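Local coordinates for vitamin B12-binding protein (Vibrio cholerae O395, PDB 5YSC) that binds vitamin B12 in the periplasm and probably delivers it to the BtuC subunits of the BtuCDF ABC transporter for import, at residues 22-27 with 71-76. Numbering follows the deposited sequence.
Sequences RIISLA and EKILTL
Arg-22 reaches across to the backbone carbonyl of Leu-76. Its chain bends at chi3 (62°), and Arg-22 NE donates a hydrogen bond to Leu-76 O (2.7 Å), bent at the hydrogen (142°) though almost in line with the C=O bond; the oxygen sits 23° out of the guanidinium plane. Arg-22 NH2 adds a weak second bond to the same Leu-76 O at 3.2 Å, and also meets Leu-76 CD2, which lies in plane at the guanidinium edge. Two residues on, Ile-24 extends CG1 anti to its own carbonyl carbon and pushes CD1 between two side chains of helix 70-76: Ile-24 CD1 is 3.8 Å from Leu-76 CD1 and 4.0 Å from Ile-73 CG2. Strand 23-25 is an inner strand of the four-stranded parallel sheet in one lobe of this periplasmic binding protein, and helix 70-76 packs on one face of it, leading into the neighbouring strand 80-83. Further along, the end of the Leu-26 side chain comes nearer the helix, Leu-26 CD2 lying 4.1 Å from Ile-73 CD1, the two side chains crossing at about a right angle. Both also touch Ile-81 and helix 90-98, and bound cyanocobalamin lies about 7 Å from the Leu-26 side chain.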
ATOM      1  N   ARG A  22      16.939   0.335  18.703  1.00 24.25           N
ATOM      2  CA  ARG A  22      16.712   1.686  18.185  1.00 21.73           C
ATOM      3  C   ARG A  22      16.339   1.532  16.708  1.00 20.83           C
ATOM      4  O   ARG A  22      17.213   1.425  15.847  1.00 21.33           O
ATOM      5  CB  ARG A  22      17.944   2.566  18.355  1.00 24.39           C
ATOM      6  CG  ARG A  22      18.365   2.784  19.798  1.00 30.54           C
ATOM      7  CD  ARG A  22      19.411   3.853  19.882  1.00 33.29           C
ATOM      8  NE  ARG A  22      18.871   5.115  19.395  1.00 39.12           N
ATOM      9  CZ  ARG A  22      18.204   5.979  20.149  1.00 41.58           C
ATOM     10  NH1 ARG A  22      18.006   5.733  21.433  1.00 42.28           N
ATOM     11  NH2 ARG A  22      17.733   7.093  19.614  1.00 35.43           N
ATOM     12  N   ILE A  23      15.044   1.482  16.408  1.00 21.60           N
ATOM     13  CA  ILE A  23      14.590   1.124  15.063  1.00 18.61           C
ATOM     14  C   ILE A  23      14.037   2.368  14.379  1.00 19.29           C
ATOM     15  O   ILE A  23      13.354   3.175  15.003  1.00 17.23           O
ATOM     16  CB  ILE A  23      13.544  -0.011  15.120  1.00 18.78           C
ATOM     17  CG1 ILE A  23      14.119  -1.219  15.851  1.00 22.08           C
ATOM     18  CG2 ILE A  23      13.157  -0.485  13.722  1.00 17.18           C
ATOM     19  CD1 ILE A  23      13.141  -2.380  16.021  1.00 19.99           C
ATOM     20  N   ILE A  24      14.334   2.532  13.091  1.00 17.01           N
ATOM     21  CA  ILE A  24      13.787   3.641  12.311  1.00 15.94           C
ATOM     22  C   ILE A  24      13.011   3.060  11.147  1.00 15.69           C
ATOM     23  O   ILE A  24      13.488   2.137  10.488  1.00 15.77           O
ATOM     24  CB  ILE A  24      14.900   4.575  11.820  1.00 16.70           C
ATOM     25  CG1 ILE A  24      15.474   5.344  13.019  1.00 16.74           C
ATOM     26  CG2 ILE A  24      14.394   5.556  10.748  1.00 16.19           C
ATOM     27  CD1 ILE A  24      16.595   6.315  12.639  1.00 22.21           C
ATOM     28  N   SER A  25      11.812   3.597  10.904  1.00 13.56           N
ATOM     29  CA  SER A  25      10.972   3.226   9.768  1.00 12.12           C
ATOM     30  C   SER A  25      10.932   4.375   8.776  1.00 14.25           C
ATOM     31  O   SER A  25      10.677   5.531   9.153  1.00 11.52           O
ATOM     32  CB  SER A  25       9.547   2.909  10.213  1.00 11.13           C
ATOM     33  OG  SER A  25       8.701   2.880   9.092  1.00 10.75           O
ATOM     34  N   LEU A  26      11.131   4.042   7.511  1.00 10.27           N
ATOM     35  CA  LEU A  26      11.141   5.045   6.453  1.00 12.02           C
ATOM     36  C   LEU A  26       9.857   5.066   5.619  1.00 11.94           C
ATOM     37  O   LEU A  26       9.855   5.660   4.540  1.00 12.55           O
ATOM     38  CB  LEU A  26      12.352   4.832   5.553  1.00 13.44           C
ATOM     39  CG  LEU A  26      13.718   4.861   6.253  1.00 12.00           C
ATOM     40  CD1 LEU A  26      14.814   4.630   5.217  1.00 12.61           C
ATOM     41  CD2 LEU A  26      13.976   6.173   6.994  1.00 15.81           C
ATOM     42  N   ALA A  27       8.771   4.421   6.076  1.00  9.69           N
ATOM     43  CA  ALA A  27       7.527   4.435   5.302  1.00 10.39           C
ATOM     44  C   ALA A  27       6.318   4.198   6.208  1.00  8.31           C
ATOM     45  O   ALA A  27       6.436   3.511   7.222  1.00  9.49           O
ATOM     46  CB  ALA A  27       7.530   3.386   4.185  1.00 11.21           C
ATOM     47  N   GLU A  71      20.787  13.447   8.248  1.00 21.53           N
ATOM     48  CA  GLU A  71      21.385  14.114   9.397  1.00 25.32           C
ATOM     49  C   GLU A  71      20.731  13.639  10.685  1.00 24.81           C
ATOM     50  O   GLU A  71      21.412  13.240  11.633  1.00 27.87           O
ATOM     51  CB  GLU A  71      21.238  15.618   9.245  1.00 26.19           C
ATOM     52  CG  GLU A  71      21.949  16.423  10.324  1.00 28.72           C
ATOM     53  CD  GLU A  71      22.027  17.901  10.007  1.00 35.24           C
ATOM     54  OE1 GLU A  71      21.406  18.358   9.023  1.00 38.81           O
ATOM     55  OE2 GLU A  71      22.725  18.609  10.754  1.00 40.83           O
ATOM     56  N   LYS A  72      19.397  13.652  10.713  1.00 23.58           N
ATOM     57  CA  LYS A  72      18.659  13.216  11.898  1.00 25.30           C
ATOM     58  C   LYS A  72      18.903  11.748  12.183  1.00 26.67           C
ATOM     59  O   LYS A  72      19.051  11.357  13.341  1.00 28.36           O
ATOM     60  CB  LYS A  72      17.167  13.486  11.716  1.00 24.19           C
ATOM     61  CG  LYS A  72      16.721  14.835  12.177  1.00 35.66           C
ATOM     62  CD  LYS A  72      15.216  15.083  11.933  1.00 38.50           C
ATOM     63  CE  LYS A  72      14.504  15.679  13.127  1.00 41.86           C
ATOM     64  NZ  LYS A  72      13.897  14.593  13.963  1.00 40.90           N
ATOM     65  N   ILE A  73      18.955  10.912  11.141  1.00 24.13           N
ATOM     66  CA  ILE A  73      19.246   9.495  11.344  1.00 23.15           C
ATOM     67  C   ILE A  73      20.617   9.300  11.995  1.00 28.75           C
ATOM     68  O   ILE A  73      20.797   8.425  12.862  1.00 29.69           O
ATOM     69  CB  ILE A  73      19.126   8.736  10.009  1.00 21.44           C
ATOM     70  CG1 ILE A  73      17.668   8.798   9.537  1.00 18.80           C
ATOM     71  CG2 ILE A  73      19.577   7.319  10.150  1.00 19.10           C
ATOM     72  CD1 ILE A  73      17.389   8.009   8.291  1.00 18.51           C
ATOM     73  N   LEU A  74      21.618  10.070  11.558  1.00 28.71           N
ATOM     74  CA  LEU A  74      22.926  10.005  12.200  1.00 32.37           C
ATOM     75  C   LEU A  74      22.789  10.308  13.685  1.00 34.76           C
ATOM     76  O   LEU A  74      23.347   9.608  14.538  1.00 36.47           O
ATOM     77  CB  LEU A  74      23.865  11.017  11.541  1.00 30.57           C
ATOM     78  CG  LEU A  74      24.887  10.659  10.456  1.00 33.92           C
ATOM     79  CD1 LEU A  74      24.891   9.231   9.985  1.00 34.56           C
ATOM     80  CD2 LEU A  74      24.687  11.603   9.290  1.00 30.34           C
ATOM     81  N   THR A  75      21.994  11.329  13.971  1.00 36.79           N
ATOM     82  CA  THR A  75      21.679  11.768  15.318  1.00 37.68           C
ATOM     83  C   THR A  75      21.027  10.697  16.189  1.00 40.71           C
ATOM     84  O   THR A  75      21.074  10.785  17.408  1.00 45.32           O
ATOM     85  CB  THR A  75      20.699  12.944  15.253  1.00 48.08           C
ATOM     86  OG1 THR A  75      21.414  14.187  15.275  1.00 46.97           O
ATOM     87  CG2 THR A  75      19.704  12.873  16.395  1.00 47.96           C
ATOM     88  N   LEU A  76      20.408   9.703  15.561  1.00 27.32           N
ATOM     89  CA  LEU A  76      19.606   8.715  16.274  1.00 25.34           C
ATOM     90  C   LEU A  76      20.300   7.382  16.471  1.00 27.38           C
ATOM     91  O   LEU A  76      19.852   6.596  17.310  1.00 29.84           O
ATOM     92  CB  LEU A  76      18.277   8.475  15.547  1.00 23.75           C
ATOM     93  CG  LEU A  76      17.252   9.611  15.687  1.00 26.89           C
ATOM     94  CD1 LEU A  76      16.132   9.479  14.677  1.00 25.72           C
ATOM     95  CD2 LEU A  76      16.673   9.643  17.103  1.00 30.80           C
TER